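Local coordinates for lipoprotein (Actinomyces odontolyticus, PDB 3UP9) that probably binds L-methionine, as a membrane-attached lipoprotein of the NlpA family with a periplasmic-binding-protein fold, at residues T23-N28 and A217-L222; K98-L103 and G107-I112; G129-P134 and F151-V156. All coordinates share one frame; numbering follows the deposited sequence.

In the fold
All three contacts are apolar between their segments, with no hydrogen bond or charge pair crossing. Contact 1 stands apart: its centre lies about 39 and 40 Å from those of contacts 2 and 3, across the centre of the chain, and it joins two helices over the seven-stranded sheet. Contacts 2 and 3 have centres about 10 Å apart and share the five-stranded sheet, whose neighbouring strands 107-112 and 151-156 probably bond through Ile109 O and Arg154 N (2.8 Å). The touching residues of contact 3 are all buried, and two aromatic rings dominate it. Contact 1 is also buried but aliphatic, while contact 2, partly buried, sets leucines of a turn on a strand.

Contact 1: T23-N28 and A217-L222; sequences TYINDN and AKLEKL
Ile25 meets Leu222 through its CG2 methyl: Ile25 CG2 lies 3.8 Å from Leu222 CD1 and 4.1 Å from Leu222 CB, so the methyl rests against both the root and one tip of the leucine. The two side chains cross obliquely. On the other arm, Ile25 CD1 comes within 4.1 Å of Leu222 C and thus reaches the backbone of helix 213-223. Both arms are brought to bear because CG1 stands beside the backbone N (chi1 -69°), leaving CG2 anti to it. One turn earlier on the facing helix, Leu219 CD1 adds a looser approach to Ile25 CG2 at 4.4 Å.

Outside this small cluster, Ile25 also touches Leu37 of strand 35-41 and Val228 of helix 226-235, while Leu219 reaches Leu37, Leu9, Val11 and Leu204 on the strands beneath. Behind the contact, Tyr24 O takes two bonds from Asn28: the backbone N at 2.8 Å and the side-chain ND2 at 3.1 Å, the latter in the carbonyl plane and on a lone pair. Asn28 CB in turn lies over one face of the Tyr24 ring, offset toward the rim, and that ring stacks with Tyr231.

Since Ile25 and Leu219 share Leu37, helices 15-28 and 213-223 evidently pack on a common sheet surface, the layered alpha/beta arrangement of a lobe in periplasmic binding proteins.

Contact 2: K98-L103 and G107-I112; sequences KSLDEL and GTIGII
Leu103 reaches across to Gly107, Thr108 and Ile109 with its two methyls. From CB the chain runs to a CG placed anti to the backbone N (chi1 -179°), which carries the branch point away from its own turn and over the start of strand 107-112. There it divides. CD1 lies against main chain, 4.1 Å from both Gly107 CA and Gly107 C and 4.2 Å from Thr108 N, and is also 4.2 Å from Ile109 CG1. CD2 takes the outer part of the same isoleucine, 4.2 Å from Ile109 CD1. The two side chains cross at about a right angle, each leucine methyl meeting a successive carbon of the isoleucine arm.

The missing side chain at Gly107 matters to this fit, because a beta carbon there would come about 3.0 Å from Leu103 CD1. Leu100, one 3-10 turn earlier, contributes a more distant touch of its CD1 on Ile109 CD1.

The turn is set by local bonds: Ser99 OG accepts from Asp101 N at 3.0 Å, forming an ST turn, and Leu103 N bonds to Leu100 O. Leu103 and Ile109 both touch Leu130 and Phe151, and Tyr170 touches both leucines.

Backbone bonds of Gly107 and Ile109 to Asp152, and of Gly110 to Tyr170, make 107-112 an inner strand of a mixed sheet, with parallel neighbours 151-156 and 170-173. The leucine contacts fold the 3-10 turn back on the start of that strand, in an alpha/beta lobe of the periplasmic-binding-protein fold.

Contact 3: G129-P134 and F151-V156; sequences GLVSIP and FDFREV
Strand 151-156 forms an edge of the five-stranded sheet, and its Phe151 and Phe153 receive Val131 of the small two-stranded antiparallel ribbon 131-132/146-147 and Leu130 just before it. Leu130 approaches Phe151 obliquely at one corner: its CG is 3.7 Å from Phe151 CE1 and its CD1 4.0 Å from the same atom, while CD2 leans over one face. Leu130 O lies in the plane of that ring at its edge, 3.8 Å from Phe151 CE1.

Val131 works with a single methyl. Its CG1, anti to the carbonyl carbon (chi1 -53°), stands at the edges of both rings, 3.7 Å from Phe153 CZ and 4.0 Å from Phe151 CZ, and so plugs the place where they converge. The ring planes are nearly perpendicular, the Phe151 edge pointing at the Phe153 face: Phe151 CE2 sits 3.4 Å above the centre of the Phe153 ring, whose CD1 lies in the plane of Phe151.

Shortened to an alanine, Leu130 would probably leave the CE1 corner of Phe151 without its cover and open a gap toward Ile109 and Leu103, which it also touches. Farther along, Phe153 packs on Leu122 and Leu125 of helix 115-127.

That helix follows strand 107-112, the parallel neighbour of 151-156 in the sheet. The contact lies in the apolar layer of a beta-alpha-beta crossover from 107-112 through helix 115-127 to 151-156, with the ribbon following the helix in the chain before the returning strand.

Contact 1: T23-N28 and A217-L222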
loop_
_atom_site.group_PDB
_atom_site.type_symbol
_atom_site.label_atom_id
_atom_site.label_comp_id
_atom_site.label_asym_id
_atom_site.label_seq_id
_atom_site.Cartn_x
_atom_site.Cartn_y
_atom_site.Cartn_z
ATOM N N THR A 23 -2.108 13.980 8.827
ATOM C CA THR A 23 -2.270 14.643 10.104
ATOM C C THR A 23 -1.175 15.752 10.171
ATOM O O THR A 23 -1.495 16.883 10.537
ATOM C CB THR A 23 -2.243 13.642 11.268
ATOM O OG1 THR A 23 -3.347 12.736 11.128
ATOM C CG2 THR A 23 -2.344 14.336 12.649
ATOM N N TYR A 24 0.055 15.451 9.724
ATOM C CA TYR A 24 1.070 16.481 9.588
ATOM C C TYR A 24 0.528 17.647 8.739
ATOM O O TYR A 24 0.576 18.807 9.144
ATOM C CB TYR A 24 2.390 15.930 9.022
ATOM C CG TYR A 24 3.313 17.043 8.652
ATOM C CD1 TYR A 24 4.027 17.721 9.611
ATOM C CD2 TYR A 24 3.376 17.491 7.366
ATOM C CE1 TYR A 24 4.878 18.765 9.267
ATOM C CE2 TYR A 24 4.166 18.552 7.014
ATOM C CZ TYR A 24 4.932 19.173 7.951
ATOM O OH TYR A 24 5.702 20.246 7.564
ATOM N N ILE A 25 -0.046 17.319 7.592
ATOM C CA ILE A 25 -0.600 18.342 6.699
ATOM C C ILE A 25 -1.719 19.117 7.413
ATOM O O ILE A 25 -1.755 20.326 7.445
ATOM C CB ILE A 25 -1.147 17.749 5.378
ATOM C CG1 ILE A 25 -0.001 17.235 4.516
ATOM C CG2 ILE A 25 -2.001 18.769 4.635
ATOM C CD1 ILE A 25 -0.401 16.383 3.312
ATOM N N ASN A 26 -2.649 18.406 8.000
ATOM C CA ASN A 26 -3.702 19.092 8.702
ATOM C C ASN A 26 -3.217 20.068 9.775
ATOM O O ASN A 26 -3.734 21.160 9.938
ATOM C CB ASN A 26 -4.668 18.066 9.313
ATOM C CG ASN A 26 -6.033 18.652 9.536
ATOM O OD1 ASN A 26 -6.529 19.397 8.681
ATOM N ND2 ASN A 26 -6.640 18.339 10.676
ATOM N N ASP A 27 -2.242 19.655 10.542
ATOM C CA ASP A 27 -1.873 20.411 11.715
ATOM C C ASP A 27 -0.888 21.493 11.335
ATOM O O ASP A 27 -0.726 22.443 12.083
ATOM C CB ASP A 27 -1.199 19.512 12.759
ATOM C CG ASP A 27 -2.148 18.456 13.384
ATOM O OD1 ASP A 27 -3.393 18.514 13.258
ATOM O OD2 ASP A 27 -1.593 17.573 14.066
ATOM N N ASN A 28 -0.175 21.316 10.213
ATOM C CA ASN A 28 0.901 22.254 9.876
ATOM C C ASN A 28 0.670 23.138 8.651
ATOM O O ASN A 28 1.103 24.308 8.647
ATOM C CB ASN A 28 2.231 21.505 9.795
ATOM C CG ASN A 28 2.678 21.035 11.136
ATOM O OD1 ASN A 28 3.249 21.781 11.884
ATOM N ND2 ASN A 28 2.366 19.832 11.469
ATOM N N ALA A 217 -7.300 19.635 -5.306
ATOM C CA ALA A 217 -6.046 20.102 -5.973
ATOM C C ALA A 217 -5.134 20.811 -4.963
ATOM O O ALA A 217 -3.910 20.703 -5.068
ATOM C CB ALA A 217 -6.331 21.004 -7.170
ATOM N N LYS A 218 -5.706 21.504 -3.967
ATOM C CA LYS A 218 -4.852 22.068 -2.883
ATOM C C LYS A 218 -4.189 20.956 -2.012
ATOM O O LYS A 218 -3.007 21.027 -1.760
ATOM C CB LYS A 218 -5.588 23.127 -2.037
ATOM C CG LYS A 218 -5.843 24.469 -2.748
ATOM C CD LYS A 218 -6.860 25.375 -2.015
ATOM C CE LYS A 218 -7.073 26.683 -2.770
ATOM N NZ LYS A 218 -7.457 27.819 -1.888
ATOM N N LEU A 219 -4.939 19.921 -1.628
ATOM C CA LEU A 219 -4.411 18.794 -0.874
ATOM C C LEU A 219 -3.350 18.057 -1.693
ATOM O O LEU A 219 -2.238 17.729 -1.188
ATOM C CB LEU A 219 -5.566 17.844 -0.435
ATOM C CG LEU A 219 -5.191 16.547 0.278
ATOM C CD1 LEU A 219 -4.351 16.886 1.491
ATOM C CD2 LEU A 219 -6.434 15.732 0.624
ATOM N N GLU A 220 -3.641 17.811 -2.969
ATOM C CA GLU A 220 -2.614 17.245 -3.857
ATOM C C GLU A 220 -1.286 18.067 -3.814
ATOM O O GLU A 220 -0.200 17.497 -3.652
ATOM C CB GLU A 220 -3.161 17.119 -5.293
ATOM C CG GLU A 220 -2.131 16.724 -6.373
ATOM C CD GLU A 220 -1.563 15.313 -6.186
ATOM O OE1 GLU A 220 -2.131 14.501 -5.401
ATOM O OE2 GLU A 220 -0.565 15.004 -6.853
ATOM N N LYS A 221 -1.366 19.391 -3.958
ATOM C CA LYS A 221 -0.185 20.240 -3.922
ATOM C C LYS A 221 0.536 20.109 -2.545
ATOM O O LYS A 221 1.755 19.893 -2.512
ATOM C CB LYS A 221 -0.558 21.668 -4.315
ATOM C CG LYS A 221 0.530 22.691 -4.109
ATOM C CD LYS A 221 0.569 23.769 -5.180
ATOM C CE LYS A 221 1.893 24.562 -5.066
ATOM N NZ LYS A 221 2.613 24.769 -6.366
ATOM N N LEU A 222 -0.220 20.088 -1.432
ATOM C CA LEU A 222 0.380 19.922 -0.093
ATOM C C LEU A 222 1.097 18.544 0.102
ATOM O O LEU A 222 2.221 18.468 0.645
ATOM C CB LEU A 222 -0.661 20.207 1.026
ATOM C CG LEU A 222 -1.320 21.590 1.080
ATOM C CD1 LEU A 222 -2.335 21.614 2.207
ATOM C CD2 LEU A 222 -0.318 22.744 1.179
#

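Contact 2: K98-L103 and G107-I112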
loop_
_atom_site.group_PDB
_atom_site.type_symbol
_atom_site.label_atom_id
_atom_site.label_comp_id
_atom_site.label_asym_id
_atom_site.label_seq_id
_atom_site.Cartn_x
_atom_site.Cartn_y
_atom_site.Cartn_z
ATOM N N LYS A 98 14.993 -16.364 9.308
ATOM C CA LYS A 98 15.609 -15.100 8.877
ATOM C C LYS A 98 16.049 -15.209 7.363
ATOM O O LYS A 98 16.496 -14.234 6.772
ATOM C CB LYS A 98 16.776 -14.734 9.814
ATOM C CG LYS A 98 16.663 -13.597 10.863
ATOM C CD LYS A 98 16.179 -13.941 12.244
ATOM C CE LYS A 98 17.132 -13.543 13.406
ATOM N NZ LYS A 98 17.275 -12.158 13.868
ATOM N N SER A 99 15.896 -16.375 6.740
ATOM C CA SER A 99 16.263 -16.567 5.323
ATOM C C SER A 99 15.163 -17.332 4.616
ATOM O O SER A 99 14.665 -18.326 5.129
ATOM C CB SER A 99 17.565 -17.375 5.157
ATOM O OG SER A 99 17.809 -17.690 3.791
ATOM N N LEU A 100 14.799 -16.866 3.423
ATOM C CA LEU A 100 13.880 -17.606 2.546
ATOM C C LEU A 100 14.427 -18.980 2.107
ATOM O O LEU A 100 13.672 -19.882 1.792
ATOM C CB LEU A 100 13.500 -16.718 1.346
ATOM C CG LEU A 100 12.306 -17.062 0.461
ATOM C CD1 LEU A 100 11.088 -17.294 1.354
ATOM C CD2 LEU A 100 12.087 -15.921 -0.532
ATOM N N ASP A 101 15.734 -19.181 2.133
ATOM C CA ASP A 101 16.318 -20.499 1.823
ATOM C C ASP A 101 16.004 -21.600 2.827
ATOM O O ASP A 101 16.275 -22.753 2.564
ATOM C CB ASP A 101 17.834 -20.398 1.727
ATOM C CG ASP A 101 18.304 -19.618 0.497
ATOM O OD1 ASP A 101 17.525 -19.380 -0.480
ATOM O OD2 ASP A 101 19.500 -19.271 0.524
ATOM N N GLU A 102 15.452 -21.230 3.977
ATOM C CA GLU A 102 15.111 -22.152 5.015
ATOM C C GLU A 102 13.652 -22.568 4.946
ATOM O O GLU A 102 13.175 -23.243 5.816
ATOM C CB GLU A 102 15.500 -21.532 6.351
ATOM C CG GLU A 102 17.016 -21.282 6.438
ATOM C CD GLU A 102 17.855 -22.543 6.187
ATOM O OE1 GLU A 102 17.612 -23.566 6.854
ATOM O OE2 GLU A 102 18.788 -22.530 5.358
ATOM N N LEU A 103 12.957 -22.160 3.893
ATOM C CA LEU A 103 11.610 -22.613 3.600
ATOM C C LEU A 103 11.607 -24.136 3.670
ATOM O O LEU A 103 12.252 -24.804 2.866
ATOM C CB LEU A 103 11.134 -22.132 2.213
ATOM C CG LEU A 103 9.712 -22.497 1.732
ATOM C CD1 LEU A 103 8.602 -22.022 2.702
ATOM C CD2 LEU A 103 9.479 -21.973 0.302
ATOM N N GLY A 107 6.505 -26.326 3.361
ATOM C CA GLY A 107 6.319 -25.138 4.199
ATOM C C GLY A 107 5.249 -24.234 3.613
ATOM O O GLY A 107 4.728 -24.524 2.541
ATOM N N THR A 108 4.931 -23.146 4.301
ATOM C CA THR A 108 3.798 -22.302 3.922
ATOM C C THR A 108 4.176 -20.817 3.810
ATOM O O THR A 108 4.994 -20.348 4.554
ATOM C CB THR A 108 2.682 -22.433 4.955
ATOM O OG1 THR A 108 3.230 -22.164 6.238
ATOM C CG2 THR A 108 2.007 -23.849 4.891
ATOM N N ILE A 109 3.588 -20.098 2.847
ATOM C CA ILE A 109 3.819 -18.666 2.667
ATOM C C ILE A 109 2.446 -18.038 2.576
ATOM O O ILE A 109 1.682 -18.363 1.695
ATOM C CB ILE A 109 4.647 -18.307 1.412
ATOM C CG1 ILE A 109 6.048 -18.962 1.471
ATOM C CG2 ILE A 109 4.767 -16.780 1.256
ATOM C CD1 ILE A 109 6.990 -18.595 0.339
ATOM N N GLY A 110 2.138 -17.189 3.553
ATOM C CA GLY A 110 0.971 -16.324 3.503
ATOM C C GLY A 110 1.072 -15.276 2.416
ATOM O O GLY A 110 2.115 -14.636 2.249
ATOM N N ILE A 111 -0.012 -15.085 1.686
ATOM C CA ILE A 111 -0.050 -14.173 0.545
ATOM C C ILE A 111 -1.430 -13.499 0.536
ATOM O O ILE A 111 -2.442 -14.132 0.782
ATOM C CB ILE A 111 0.241 -14.948 -0.775
ATOM C CG1 ILE A 111 0.523 -14.005 -1.959
ATOM C CG2 ILE A 111 -0.881 -15.966 -1.089
ATOM C CD1 ILE A 111 1.331 -14.672 -3.080
ATOM N N ILE A 112 -1.454 -12.199 0.296
ATOM C CA ILE A 112 -2.691 -11.434 0.230
ATOM C C ILE A 112 -3.634 -11.969 -0.886
ATOM O O ILE A 112 -3.214 -12.608 -1.882
ATOM C CB ILE A 112 -2.358 -9.914 0.008
ATOM C CG1 ILE A 112 -3.479 -9.018 0.566
ATOM C CG2 ILE A 112 -2.062 -9.651 -1.484
ATOM C CD1 ILE A 112 -3.141 -7.551 0.713
#

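Contact 3: G129-P134 and F151-V156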
loop_
_atom_site.group_PDB
_atom_site.type_symbol
_atom_site.label_atom_id
_atom_site.label_comp_id
_atom_site.label_asym_id
_atom_site.label_seq_id
_atom_site.Cartn_x
_atom_site.Cartn_y
_atom_site.Cartn_z
ATOM N N GLY A 129 13.791 -16.603 -7.204
ATOM C CA GLY A 129 13.861 -17.936 -7.790
ATOM C C GLY A 129 12.853 -18.943 -7.247
ATOM O O GLY A 129 12.977 -20.123 -7.523
ATOM N N LEU A 130 11.828 -18.484 -6.506
ATOM C CA LEU A 130 10.886 -19.371 -5.791
ATOM C C LEU A 130 9.631 -19.724 -6.601
ATOM O O LEU A 130 9.058 -20.789 -6.407
ATOM C CB LEU A 130 10.525 -18.772 -4.416
ATOM C CG LEU A 130 9.808 -19.637 -3.370
ATOM C CD1 LEU A 130 10.763 -20.715 -2.929
ATOM C CD2 LEU A 130 9.328 -18.841 -2.149
ATOM N N VAL A 131 9.184 -18.827 -7.477
ATOM C CA VAL A 131 8.161 -19.149 -8.463
ATOM C C VAL A 131 8.587 -18.682 -9.883
ATOM O O VAL A 131 9.409 -17.780 -10.095
ATOM C CB VAL A 131 6.768 -18.555 -8.087
ATOM C CG1 VAL A 131 6.354 -18.963 -6.667
ATOM C CG2 VAL A 131 6.749 -17.029 -8.245
ATOM N N SER A 132 8.005 -19.312 -10.870
ATOM C CA SER A 132 8.209 -18.935 -12.270
ATOM C C SER A 132 6.913 -18.290 -12.799
ATOM O O SER A 132 5.833 -18.859 -12.598
ATOM C CB SER A 132 8.566 -20.192 -13.039
ATOM O OG SER A 132 8.103 -20.065 -14.320
ATOM N N ILE A 133 6.975 -17.084 -13.374
ATOM C CA ILE A 133 5.752 -16.472 -13.969
ATOM C C ILE A 133 5.752 -16.595 -15.500
ATOM O O ILE A 133 6.668 -16.118 -16.145
ATOM C CB ILE A 133 5.580 -14.991 -13.569
ATOM C CG1 ILE A 133 5.551 -14.861 -12.037
ATOM C CG2 ILE A 133 4.295 -14.463 -14.212
ATOM C CD1 ILE A 133 6.255 -13.652 -11.484
ATOM N N PRO A 134 4.722 -17.215 -16.097
ATOM C CA PRO A 134 4.806 -17.309 -17.568
ATOM C C PRO A 134 4.811 -15.906 -18.257
ATOM O O PRO A 134 4.148 -14.982 -17.739
ATOM C CB PRO A 134 3.548 -18.094 -17.919
ATOM C CG PRO A 134 2.565 -17.699 -16.857
ATOM C CD PRO A 134 3.340 -17.395 -15.608
ATOM N N PHE A 151 6.310 -26.021 -1.619
ATOM C CA PHE A 151 5.660 -25.329 -0.527
ATOM C C PHE A 151 4.200 -25.039 -0.953
ATOM O O PHE A 151 3.847 -25.283 -2.093
ATOM C CB PHE A 151 6.427 -24.032 -0.219
ATOM C CG PHE A 151 6.298 -22.983 -1.309
ATOM C CD1 PHE A 151 7.146 -22.984 -2.414
ATOM C CD2 PHE A 151 5.317 -22.016 -1.241
ATOM C CE1 PHE A 151 6.992 -22.042 -3.420
ATOM C CE2 PHE A 151 5.147 -21.077 -2.269
ATOM C CZ PHE A 151 5.974 -21.100 -3.353
ATOM N N ASP A 152 3.369 -24.517 -0.049
ATOM C CA ASP A 152 2.011 -24.069 -0.349
ATOM C C ASP A 152 1.825 -22.599 -0.020
ATOM O O ASP A 152 2.281 -22.125 1.024
ATOM C CB ASP A 152 0.996 -24.884 0.460
ATOM C CG ASP A 152 1.077 -26.347 0.145
ATOM O OD1 ASP A 152 1.130 -26.684 -1.055
ATOM O OD2 ASP A 152 1.119 -27.161 1.087
ATOM N N PHE A 153 1.145 -21.881 -0.907
ATOM C CA PHE A 153 0.657 -20.562 -0.568
ATOM C C PHE A 153 -0.597 -20.659 0.276
ATOM O O PHE A 153 -1.404 -21.567 0.112
ATOM C CB PHE A 153 0.322 -19.765 -1.812
ATOM C CG PHE A 153 1.517 -19.337 -2.611
ATOM C CD1 PHE A 153 2.300 -18.301 -2.180
ATOM C CD2 PHE A 153 1.810 -19.945 -3.833
ATOM C CE1 PHE A 153 3.392 -17.897 -2.925
ATOM C CE2 PHE A 153 2.883 -19.525 -4.596
ATOM C CZ PHE A 153 3.678 -18.503 -4.128
ATOM N N ARG A 154 -0.762 -19.732 1.191
ATOM C CA ARG A 154 -2.044 -19.624 1.899
ATOM C C ARG A 154 -2.546 -18.207 1.808
ATOM O O ARG A 154 -1.918 -17.280 2.330
ATOM C CB ARG A 154 -1.912 -20.023 3.364
ATOM C CG ARG A 154 -1.434 -21.426 3.557
ATOM C CD ARG A 154 -2.485 -22.428 3.186
ATOM N NE ARG A 154 -2.101 -23.610 3.924
ATOM C CZ ARG A 154 -2.419 -23.843 5.201
ATOM N NH1 ARG A 154 -3.221 -23.015 5.907
ATOM N NH2 ARG A 154 -1.944 -24.944 5.762
ATOM N N GLU A 155 -3.674 -18.047 1.123
ATOM C CA GLU A 155 -4.290 -16.740 0.927
ATOM C C GLU A 155 -4.862 -16.295 2.213
ATOM O O GLU A 155 -5.541 -17.030 2.866
ATOM C CB GLU A 155 -5.410 -16.810 -0.069
ATOM C CG GLU A 155 -4.975 -16.962 -1.502
ATOM C CD GLU A 155 -6.117 -16.573 -2.433
ATOM O OE1 GLU A 155 -7.276 -16.685 -1.996
ATOM O OE2 GLU A 155 -5.861 -16.122 -3.566
ATOM N N VAL A 156 -4.585 -15.060 2.562
ATOM C CA VAL A 156 -4.990 -14.480 3.799
ATOM C C VAL A 156 -5.498 -13.104 3.391
ATOM O O VAL A 156 -5.017 -12.511 2.412
ATOM C CB VAL A 156 -3.768 -14.462 4.735
ATOM C CG1 VAL A 156 -3.826 -13.349 5.742
ATOM C CG2 VAL A 156 -3.648 -15.794 5.447
#